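Local coordinates for hydrolase, haloacid dehalogenase-like family (Porphyromonas gingivalis, PDB 2I6X), which is a predicted hydrolase of the haloacid dehalogenase superfamily, whose physiological substrate is not established, at residues L107-T113 against F137-S143; I5-D11 against E169-D175; L83-L87 against N114-L120. One frame throughout, in Å; residues are numbered along the deposited sequence.

Contact 1 (L107-T113 against F137-S143); sequences LFLLSNT and FDKVYAS
Strands 107-111 and 139-142 run parallel, 10° apart in direction with axes 4.7 Å at closest approach; D138 is kinked (-66/-39) just before, and A142 is the N-cap of the helix starting at S143. L109 pairs with V140, L110 with Y141, S111 with A142. Backbone bonds alternate: L109 N to K139 O (3.2 Å), Y141 N to L109 O (2.8 Å), S111 N to Y141 O (2.9 Å) and S143 N to S111 O (2.9 Å). On one face L109 (t, p) makes a CH-pi contact, its CB 3.9 Å above the centroid of the F137 ring, while CD1 reaches F137 CZ (3.7 Å) and CD2 touches V140 CG1 (3.9 Å). Strand 106-111, helix 115-121 and edge strand 139-142 form a beta-alpha-beta crossover of the Rossmann-like HAD core. On the opposite face the Y141 ring (chi1 m) lies beside F108, whose CD1 meets its edge at CE2 (3.8 Å), while L110 CD1 packs at Y141 CB (3.7 Å); Y141 OH goes on to D162. D138 OD2 takes L107 N (2.9 Å), D138 N gives to L107 O (2.7 Å), and OD1 salt-bridges R102. S143 OG, also bonded to E53 O, accepts T113 N at 3.0 Å.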
loop_
_atom_site.group_PDB
_atom_site.type_symbol
_atom_site.label_atom_id
_atom_site.label_comp_id
_atom_site.label_asym_id
_atom_site.label_seq_id
_atom_site.Cartn_x
_atom_site.Cartn_y
_atom_site.Cartn_z
ATOM N N LEU A 107 -13.967 -1.094 7.219
ATOM C CA LEU A 107 -12.557 -0.800 7.065
ATOM C C LEU A 107 -12.043 -1.411 5.792
ATOM O O LEU A 107 -12.331 -2.563 5.483
ATOM C CB LEU A 107 -11.764 -1.375 8.244
ATOM C CG LEU A 107 -12.184 -0.871 9.620
ATOM C CD1 LEU A 107 -11.373 -1.546 10.698
ATOM C CD2 LEU A 107 -12.089 0.665 9.716
ATOM N N PHE A 108 -11.269 -0.628 5.050
ATOM C CA PHE A 108 -10.753 -1.037 3.757
ATOM C C PHE A 108 -9.290 -0.644 3.622
ATOM O O PHE A 108 -8.845 0.303 4.241
ATOM C CB PHE A 108 -11.599 -0.411 2.654
ATOM C CG PHE A 108 -13.059 -0.736 2.783
ATOM C CD1 PHE A 108 -13.567 -1.935 2.267
ATOM C CD2 PHE A 108 -13.919 0.132 3.456
ATOM C CE1 PHE A 108 -14.907 -2.254 2.420
ATOM C CE2 PHE A 108 -15.265 -0.175 3.585
ATOM C CZ PHE A 108 -15.758 -1.368 3.069
ATOM N N LEU A 109 -8.547 -1.414 2.835
ATOM C CA LEU A 109 -7.204 -1.035 2.435
ATOM C C LEU A 109 -7.196 -0.684 0.939
ATOM O O LEU A 109 -7.731 -1.433 0.111
ATOM C CB LEU A 109 -6.201 -2.151 2.748
ATOM C CG LEU A 109 -4.706 -1.812 2.596
ATOM C CD1 LEU A 109 -4.127 -1.169 3.859
ATOM C CD2 LEU A 109 -3.883 -3.068 2.187
ATOM N N LEU A 110 -6.618 0.462 0.590
ATOM C CA LEU A 110 -6.413 0.767 -0.821
ATOM C C LEU A 110 -4.927 1.072 -1.000
ATOM O O LEU A 110 -4.425 2.107 -0.573
ATOM C CB LEU A 110 -7.310 1.904 -1.345
ATOM C CG LEU A 110 -7.043 2.341 -2.789
ATOM C CD1 LEU A 110 -7.366 1.196 -3.718
ATOM C CD2 LEU A 110 -7.803 3.642 -3.221
ATOM N N SER A 111 -4.250 0.162 -1.692
ATOM C CA SER A 111 -2.808 0.166 -1.695
ATOM C C SER A 111 -2.201 -0.083 -3.068
ATOM O O SER A 111 -2.610 -1.007 -3.765
ATOM C CB SER A 111 -2.326 -0.881 -0.680
ATOM O OG SER A 111 -0.960 -1.106 -0.825
ATOM N N ASN A 112 -1.239 0.759 -3.454
ATOM C CA ASN A 112 -0.321 0.409 -4.549
ATOM C C ASN A 112 0.758 -0.493 -3.987
ATOM O O ASN A 112 1.546 -0.077 -3.136
ATOM C CB ASN A 112 0.335 1.614 -5.214
ATOM C CG ASN A 112 -0.582 2.341 -6.138
ATOM O OD1 ASN A 112 -1.708 1.915 -6.410
ATOM N ND2 ASN A 112 -0.113 3.467 -6.634
ATOM N N THR A 113 0.811 -1.719 -4.492
ATOM C CA THR A 113 1.694 -2.698 -3.913
ATOM C C THR A 113 2.033 -3.769 -4.946
ATOM O O THR A 113 1.476 -3.800 -6.044
ATOM C CB THR A 113 1.071 -3.281 -2.595
ATOM O OG1 THR A 113 2.091 -3.896 -1.799
ATOM C CG2 THR A 113 -0.054 -4.286 -2.877
ATOM N N PHE A 137 -9.425 -5.973 7.472
ATOM C CA PHE A 137 -10.280 -5.165 6.617
ATOM C C PHE A 137 -11.483 -5.944 6.157
ATOM O O PHE A 137 -11.459 -7.184 6.109
ATOM C CB PHE A 137 -9.464 -4.620 5.440
ATOM C CG PHE A 137 -8.204 -3.928 5.885
ATOM C CD1 PHE A 137 -8.245 -2.622 6.365
ATOM C CD2 PHE A 137 -6.995 -4.598 5.904
ATOM C CE1 PHE A 137 -7.100 -1.983 6.814
ATOM C CE2 PHE A 137 -5.839 -3.952 6.347
ATOM C CZ PHE A 137 -5.904 -2.649 6.806
ATOM N N ASP A 138 -12.551 -5.220 5.851
ATOM C CA ASP A 138 -13.678 -5.855 5.212
ATOM C C ASP A 138 -13.240 -6.307 3.832
ATOM O O ASP A 138 -13.576 -7.412 3.401
ATOM C CB ASP A 138 -14.898 -4.939 5.214
ATOM C CG ASP A 138 -15.440 -4.737 6.623
ATOM O OD1 ASP A 138 -15.998 -5.696 7.201
ATOM O OD2 ASP A 138 -15.265 -3.639 7.182
ATOM N N LYS A 139 -12.429 -5.481 3.182
ATOM C CA LYS A 139 -11.772 -5.854 1.933
ATOM C C LYS A 139 -10.465 -5.097 1.649
ATOM O O LYS A 139 -10.320 -3.922 1.979
ATOM C CB LYS A 139 -12.729 -5.729 0.743
ATOM C CG LYS A 139 -12.214 -6.401 -0.519
ATOM C CD LYS A 139 -13.356 -6.990 -1.329
ATOM C CE LYS A 139 -12.861 -7.650 -2.595
ATOM N NZ LYS A 139 -14.024 -8.016 -3.514
ATOM N N VAL A 140 -9.541 -5.820 1.018
ATOM C CA VAL A 140 -8.274 -5.309 0.525
ATOM C C VAL A 140 -8.336 -5.034 -0.986
ATOM O O VAL A 140 -8.659 -5.914 -1.799
ATOM C CB VAL A 140 -7.125 -6.287 0.888
ATOM C CG1 VAL A 140 -5.811 -5.873 0.237
ATOM C CG2 VAL A 140 -6.970 -6.343 2.419
ATOM N N TYR A 141 -8.047 -3.784 -1.330
ATOM C CA TYR A 141 -7.944 -3.342 -2.693
ATOM C C TYR A 141 -6.471 -3.088 -3.031
ATOM O O TYR A 141 -5.867 -2.070 -2.620
ATOM C CB TYR A 141 -8.860 -2.120 -2.945
ATOM C CG TYR A 141 -10.341 -2.445 -2.715
ATOM C CD1 TYR A 141 -11.093 -3.145 -3.678
ATOM C CD2 TYR A 141 -10.986 -2.069 -1.521
ATOM C CE1 TYR A 141 -12.439 -3.458 -3.450
ATOM C CE2 TYR A 141 -12.338 -2.363 -1.294
ATOM C CZ TYR A 141 -13.058 -3.054 -2.245
ATOM O OH TYR A 141 -14.391 -3.350 -1.983
ATOM N N ALA A 142 -5.903 -4.022 -3.791
ATOM C CA ALA A 142 -4.470 -4.005 -4.110
ATOM C C ALA A 142 -4.250 -3.791 -5.591
ATOM O O ALA A 142 -4.716 -4.587 -6.399
ATOM C CB ALA A 142 -3.810 -5.318 -3.680
ATOM N N SER A 143 -3.514 -2.735 -5.931
ATOM C CA SER A 143 -3.249 -2.367 -7.317
ATOM C C SER A 143 -2.933 -3.551 -8.243
ATOM O O SER A 143 -3.569 -3.715 -9.286
ATOM C CB SER A 143 -2.132 -1.323 -7.374
ATOM O OG SER A 143 -0.906 -1.876 -6.958
#

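Contact 2 (I5-D11 against E169-D175); sequences IRNIVFD and ETLFIDD
Strands 7-10 and 170-173 lie parallel, 14° apart in direction with axes approaching to 4.5 Å. N7 is level with T170, I8 with L171, V9 with F172 and F10 with I173. At the start R6 adopts phi/psi -109/-28, so that R6 N (2.8 Å) and N7 N (3.1 Å) both bond to E169 O. Regular bonds follow: L171 N to N7 O, V9 N to L171 O and I173 N to V9 O, each 2.8 Å, then D11 N to I173 O at 2.9 Å. These are adjacent strands in the middle of the HAD core sheet.

On the face under helix 200-207, I173 CD1 fits into the notch between two neighbours, 3.7 Å from both I8 CG2 and F10 CE1, and I5 CG2 meets L171 CB at 3.9 Å. On the other face V9 (chi1 t) straddles two partners, CG2 on T170 CG2 and CG1 at the edge of the F172 ring, by CD1, both 3.7 Å. N7 ND2 gives to T170 OG1 (2.9 Å), which also bonds K166 O. A water joins N7 ND2 (3.0 Å) to E169 OE1 (2.7 Å), and R6 NE forms a long salt bridge with E169 OE1 (3.5 Å).

Beyond the strands, D11 OD2 stands 3.2 Å from D174 OD1 and 3.3 Å from D175 OD1. In HAD relatives the matching acids of the first and fourth motifs supply the nucleophile and bind magnesium; here K150 offsets part of the charge by a salt bridge to D174, and such crowded carboxylates are consistent with a cation site.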
loop_
_atom_site.group_PDB
_atom_site.type_symbol
_atom_site.label_atom_id
_atom_site.label_comp_id
_atom_site.label_asym_id
_atom_site.label_seq_id
_atom_site.Cartn_x
_atom_site.Cartn_y
_atom_site.Cartn_z
ATOM N N ILE A 5 -18.452 9.823 9.605
ATOM C CA ILE A 5 -17.703 8.791 8.935
ATOM C C ILE A 5 -18.294 7.415 9.276
ATOM O O ILE A 5 -18.491 7.096 10.455
ATOM C CB ILE A 5 -16.200 8.860 9.388
ATOM C CG1 ILE A 5 -15.592 10.264 9.195
ATOM C CG2 ILE A 5 -15.360 7.768 8.738
ATOM C CD1 ILE A 5 -15.521 10.740 7.782
ATOM N N ARG A 6 -18.577 6.626 8.237
ATOM C CA ARG A 6 -19.009 5.227 8.348
ATOM C C ARG A 6 -17.920 4.235 7.883
ATOM O O ARG A 6 -17.878 3.088 8.338
ATOM C CB ARG A 6 -20.271 4.992 7.507
ATOM C CG ARG A 6 -21.527 5.717 7.982
ATOM C CD ARG A 6 -22.761 4.900 7.590
ATOM N NE ARG A 6 -24.005 5.679 7.579
ATOM C CZ ARG A 6 -24.705 6.027 8.661
ATOM N NH1 ARG A 6 -24.293 5.675 9.880
ATOM N NH2 ARG A 6 -25.823 6.735 8.525
ATOM N N ASN A 7 -17.065 4.686 6.961
ATOM C CA ASN A 7 -16.045 3.858 6.344
ATOM C C ASN A 7 -14.677 4.524 6.472
ATOM O O ASN A 7 -14.574 5.752 6.443
ATOM C CB ASN A 7 -16.346 3.607 4.861
ATOM C CG ASN A 7 -17.836 3.532 4.562
ATOM O OD1 ASN A 7 -18.511 2.560 4.919
ATOM N ND2 ASN A 7 -18.357 4.561 3.906
ATOM N N ILE A 8 -13.633 3.716 6.633
ATOM C CA ILE A 8 -12.299 4.252 6.696
ATOM C C ILE A 8 -11.448 3.395 5.782
ATOM O O ILE A 8 -11.515 2.172 5.853
ATOM C CB ILE A 8 -11.706 4.232 8.150
ATOM C CG1 ILE A 8 -12.640 4.905 9.163
ATOM C CG2 ILE A 8 -10.330 4.903 8.195
ATOM C CD1 ILE A 8 -12.493 4.331 10.540
ATOM N N VAL A 9 -10.646 4.044 4.939
ATOM C CA VAL A 9 -9.782 3.394 3.957
ATOM C C VAL A 9 -8.358 3.794 4.281
ATOM O O VAL A 9 -8.077 4.974 4.467
ATOM C CB VAL A 9 -10.106 3.871 2.501
ATOM C CG1 VAL A 9 -9.126 3.240 1.484
ATOM C CG2 VAL A 9 -11.541 3.548 2.129
ATOM N N PHE A 10 -7.461 2.815 4.353
ATOM C CA PHE A 10 -6.068 3.052 4.698
ATOM C C PHE A 10 -5.184 2.682 3.534
ATOM O O PHE A 10 -5.457 1.699 2.840
ATOM C CB PHE A 10 -5.670 2.148 5.869
ATOM C CG PHE A 10 -6.405 2.433 7.140
ATOM C CD1 PHE A 10 -5.835 3.244 8.125
ATOM C CD2 PHE A 10 -7.653 1.875 7.376
ATOM C CE1 PHE A 10 -6.514 3.509 9.311
ATOM C CE2 PHE A 10 -8.334 2.147 8.543
ATOM C CZ PHE A 10 -7.759 2.966 9.513
ATOM N N ASP A 11 -4.102 3.427 3.328
ATOM C CA ASP A 11 -2.985 2.875 2.528
ATOM C C ASP A 11 -2.168 1.935 3.445
ATOM O O ASP A 11 -2.322 1.955 4.657
ATOM C CB ASP A 11 -2.112 4.015 2.000
ATOM C CG ASP A 11 -1.132 3.586 0.922
ATOM O OD1 ASP A 11 -1.194 2.451 0.374
ATOM O OD2 ASP A 11 -0.257 4.430 0.624
ATOM N N GLU A 169 -19.005 9.682 3.187
ATOM C CA GLU A 169 -19.087 9.008 4.475
ATOM C C GLU A 169 -17.799 8.256 4.774
ATOM O O GLU A 169 -17.728 7.478 5.717
ATOM C CB GLU A 169 -20.262 8.043 4.488
ATOM C CG GLU A 169 -21.620 8.712 4.320
ATOM C CD GLU A 169 -22.763 7.742 4.557
ATOM O OE1 GLU A 169 -22.526 6.512 4.496
ATOM O OE2 GLU A 169 -23.897 8.207 4.820
ATOM N N THR A 170 -16.780 8.493 3.964
ATOM C CA THR A 170 -15.560 7.705 4.029
ATOM C C THR A 170 -14.354 8.574 4.346
ATOM O O THR A 170 -14.188 9.632 3.751
ATOM C CB THR A 170 -15.329 6.930 2.697
ATOM O OG1 THR A 170 -16.528 6.206 2.357
ATOM C CG2 THR A 170 -14.188 5.972 2.833
ATOM N N LEU A 171 -13.518 8.120 5.284
ATOM C CA LEU A 171 -12.244 8.783 5.570
ATOM C C LEU A 171 -11.101 8.032 4.888
ATOM O O LEU A 171 -10.953 6.836 5.091
ATOM C CB LEU A 171 -12.035 8.892 7.082
ATOM C CG LEU A 171 -10.715 9.447 7.599
ATOM C CD1 LEU A 171 -10.506 10.892 7.131
ATOM C CD2 LEU A 171 -10.689 9.350 9.132
ATOM N N PHE A 172 -10.321 8.725 4.055
ATOM C CA PHE A 172 -9.223 8.114 3.261
ATOM C C PHE A 172 -7.884 8.565 3.809
ATOM O O PHE A 172 -7.612 9.770 3.880
ATOM C CB PHE A 172 -9.368 8.489 1.773
ATOM C CG PHE A 172 -8.224 7.989 0.870
ATOM C CD1 PHE A 172 -8.109 6.635 0.536
ATOM C CD2 PHE A 172 -7.293 8.885 0.333
ATOM C CE1 PHE A 172 -7.058 6.164 -0.319
ATOM C CE2 PHE A 172 -6.261 8.450 -0.512
ATOM C CZ PHE A 172 -6.135 7.079 -0.843
ATOM N N ILE A 173 -7.059 7.611 4.257
ATOM C CA ILE A 173 -5.796 7.933 4.955
ATOM C C ILE A 173 -4.639 7.461 4.098
ATOM O O ILE A 173 -4.399 6.249 3.953
ATOM C CB ILE A 173 -5.768 7.364 6.396
ATOM C CG1 ILE A 173 -7.011 7.812 7.181
ATOM C CG2 ILE A 173 -4.444 7.749 7.145
ATOM C CD1 ILE A 173 -7.282 7.020 8.489
ATOM N N ASP A 174 -3.945 8.417 3.481
ATOM C CA ASP A 174 -2.876 8.099 2.513
ATOM C C ASP A 174 -1.812 9.185 2.597
ATOM O O ASP A 174 -2.146 10.344 2.703
ATOM C CB ASP A 174 -3.437 7.990 1.090
ATOM C CG ASP A 174 -2.504 7.251 0.103
ATOM O OD1 ASP A 174 -1.278 7.463 0.121
ATOM O OD2 ASP A 174 -2.998 6.459 -0.742
ATOM N N ASP A 175 -0.544 8.790 2.547
ATOM C CA ASP A 175 0.591 9.694 2.673
ATOM C C ASP A 175 0.997 10.243 1.316
ATOM O O ASP A 175 1.884 11.093 1.228
ATOM C CB ASP A 175 1.798 8.949 3.313
ATOM C CG ASP A 175 2.253 7.707 2.479
ATOM O OD1 ASP A 175 1.395 6.875 2.035
ATOM O OD2 ASP A 175 3.486 7.568 2.283
HETATM O O HOH W 1 -21.190 4.710 3.045
#

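Contact 3 (L83-L87 against N114-L120); sequences LLGFL and NPYVLDL
An asparagine N-cap opens helix 115-121, and the flank of its first turns packs against the turn that follows helix 76-83, returning from the helical cap region of this HAD fold. N114 (chi1 p) accepts V117 N at OD1, 3.0 Å, and brings ND2 to 4.1 Å from L83 CG. Y116 (chi1 m) follows, its CD2 3.6 Å from L83 CD2; its ring also meets that of Y76. V117 (t) offers CG2 to two leucines, L84 CD1 at 4.4 Å and L87 CD2 at 4.3 Å. One turn on, L120 N bonds to Y116 O (3.0 Å), putting the L120 side chain on the same flank. Opposite, 84-86 have helical torsions, with bonds F86 N to L83 O (3.0 Å) and L87 N to L84 O (3.1 Å), before L87 turns extended. No hydrogen bond crosses the gap; leucines carry most of the contact, and L120 (t, p) finishes it: CD2 lies 3.8 Å from L84 CD2 and 3.7 Å from L87 CD1.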
loop_
_atom_site.group_PDB
_atom_site.type_symbol
_atom_site.label_atom_id
_atom_site.label_comp_id
_atom_site.label_asym_id
_atom_site.label_seq_id
_atom_site.Cartn_x
_atom_site.Cartn_y
_atom_site.Cartn_z
ATOM N N LEU A 83 13.162 -5.716 -2.335
ATOM C CA LEU A 83 11.941 -4.958 -2.155
ATOM C C LEU A 83 11.582 -4.866 -0.669
ATOM O O LEU A 83 11.167 -3.819 -0.169
ATOM C CB LEU A 83 10.797 -5.558 -2.974
ATOM C CG LEU A 83 10.154 -4.791 -4.154
ATOM C CD1 LEU A 83 10.571 -3.315 -4.378
ATOM C CD2 LEU A 83 10.234 -5.598 -5.428
ATOM N N LEU A 84 11.769 -5.949 0.064
ATOM C CA LEU A 84 11.439 -5.892 1.478
ATOM C C LEU A 84 12.359 -4.973 2.321
ATOM O O LEU A 84 12.053 -4.717 3.479
ATOM C CB LEU A 84 11.334 -7.296 2.071
ATOM C CG LEU A 84 9.864 -7.687 2.177
ATOM C CD1 LEU A 84 9.168 -7.988 0.839
ATOM C CD2 LEU A 84 9.904 -8.895 3.020
ATOM N N GLY A 85 13.449 -4.473 1.725
ATOM C CA GLY A 85 14.275 -3.448 2.351
ATOM C C GLY A 85 13.510 -2.156 2.601
ATOM O O GLY A 85 13.883 -1.380 3.473
ATOM N N PHE A 86 12.470 -1.921 1.799
ATOM C CA PHE A 86 11.530 -0.819 1.980
ATOM C C PHE A 86 10.825 -0.817 3.338
ATOM O O PHE A 86 10.507 0.259 3.854
ATOM C CB PHE A 86 10.432 -0.868 0.896
ATOM C CG PHE A 86 10.605 0.131 -0.217
ATOM C CD1 PHE A 86 10.272 1.462 -0.028
ATOM C CD2 PHE A 86 11.074 -0.273 -1.473
ATOM C CE1 PHE A 86 10.387 2.397 -1.084
ATOM C CE2 PHE A 86 11.221 0.655 -2.538
ATOM C CZ PHE A 86 10.876 1.987 -2.339
ATOM N N LEU A 87 10.577 -2.004 3.909
ATOM C CA LEU A 87 9.675 -2.106 5.059
ATOM C C LEU A 87 10.420 -1.950 6.386
ATOM O O LEU A 87 10.933 -2.922 6.945
ATOM C CB LEU A 87 8.827 -3.394 5.020
ATOM C CG LEU A 87 8.159 -3.953 3.751
ATOM C CD1 LEU A 87 7.048 -4.917 4.164
ATOM C CD2 LEU A 87 7.596 -2.907 2.757
ATOM N N ASN A 114 2.956 -4.654 -4.590
ATOM C CA ASN A 114 3.438 -5.614 -5.539
ATOM C C ASN A 114 3.183 -6.996 -4.937
ATOM O O ASN A 114 2.880 -7.085 -3.761
ATOM C CB ASN A 114 4.901 -5.338 -5.791
ATOM C CG ASN A 114 5.707 -5.373 -4.532
ATOM O OD1 ASN A 114 5.984 -6.455 -3.979
ATOM N ND2 ASN A 114 6.086 -4.203 -4.046
ATOM N N PRO A 115 3.251 -8.070 -5.752
ATOM C CA PRO A 115 3.070 -9.455 -5.262
ATOM C C PRO A 115 3.971 -9.910 -4.100
ATOM O O PRO A 115 3.547 -10.773 -3.328
ATOM C CB PRO A 115 3.384 -10.307 -6.494
ATOM C CG PRO A 115 3.155 -9.437 -7.607
ATOM C CD PRO A 115 3.452 -8.034 -7.204
ATOM N N TYR A 116 5.196 -9.376 -4.015
ATOM C CA TYR A 116 6.157 -9.741 -2.970
ATOM C C TYR A 116 5.648 -9.282 -1.607
ATOM O O TYR A 116 5.598 -10.068 -0.662
ATOM C CB TYR A 116 7.540 -9.125 -3.218
ATOM C CG TYR A 116 8.146 -9.425 -4.567
ATOM C CD1 TYR A 116 8.759 -10.656 -4.825
ATOM C CD2 TYR A 116 8.107 -8.475 -5.597
ATOM C CE1 TYR A 116 9.311 -10.925 -6.072
ATOM C CE2 TYR A 116 8.660 -8.743 -6.835
ATOM C CZ TYR A 116 9.258 -9.961 -7.069
ATOM O OH TYR A 116 9.805 -10.208 -8.300
ATOM N N VAL A 117 5.267 -8.013 -1.511
ATOM C CA VAL A 117 4.773 -7.473 -0.251
ATOM C C VAL A 117 3.493 -8.212 0.145
ATOM O O VAL A 117 3.289 -8.548 1.303
ATOM C CB VAL A 117 4.584 -5.926 -0.324
ATOM C CG1 VAL A 117 3.895 -5.380 0.935
ATOM C CG2 VAL A 117 5.942 -5.261 -0.478
ATOM N N LEU A 118 2.663 -8.501 -0.846
ATOM C CA LEU A 118 1.450 -9.261 -0.627
ATOM C C LEU A 118 1.717 -10.687 -0.151
ATOM O O LEU A 118 0.999 -11.169 0.729
ATOM C CB LEU A 118 0.585 -9.260 -1.880
ATOM C CG LEU A 118 -0.274 -8.019 -2.089
ATOM C CD1 LEU A 118 -1.168 -8.240 -3.316
ATOM C CD2 LEU A 118 -1.100 -7.706 -0.824
ATOM N N ASP A 119 2.731 -11.352 -0.711
ATOM C CA ASP A 119 3.158 -12.634 -0.189
ATOM C C ASP A 119 3.529 -12.510 1.309
ATOM O O ASP A 119 3.151 -13.367 2.120
ATOM C CB ASP A 119 4.306 -13.238 -1.026
ATOM C CG ASP A 119 3.844 -13.757 -2.431
ATOM O OD1 ASP A 119 2.623 -13.748 -2.750
ATOM O OD2 ASP A 119 4.716 -14.171 -3.249
ATOM N N LEU A 120 4.244 -11.451 1.682
ATOM C CA LEU A 120 4.610 -11.250 3.087
ATOM C C LEU A 120 3.376 -10.990 3.953
ATOM O O LEU A 120 3.194 -11.600 5.012
ATOM C CB LEU A 120 5.631 -10.109 3.271
ATOM C CG LEU A 120 5.809 -9.713 4.762
ATOM C CD1 LEU A 120 6.300 -10.861 5.638
ATOM C CD2 LEU A 120 6.658 -8.465 4.958
#

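In the fold
Contacts 1 and 2 are neighbours in one parallel sheet, their centres 11 Å apart: L110 N to F10 O (2.8 Å) and F108 O to F10 N (2.9 Å) are probable hydrogen bonds. Both end at the probable active site, where S111 packs on D11, and K150 forms a salt bridge with D174, a hydrogen bond with L110 O and a long, weak ion pair with D11, consistent with the acid, serine, lysine and acid of the four HAD motifs. Contact 3 lies 15 Å from contact 1, centre to centre; helix 115-121 links them through L118, whose CG is 3.8 Å from T113 CG2. Contacts 2 and 3 are 23 Å apart between centres, about 9 Å between nearest atoms.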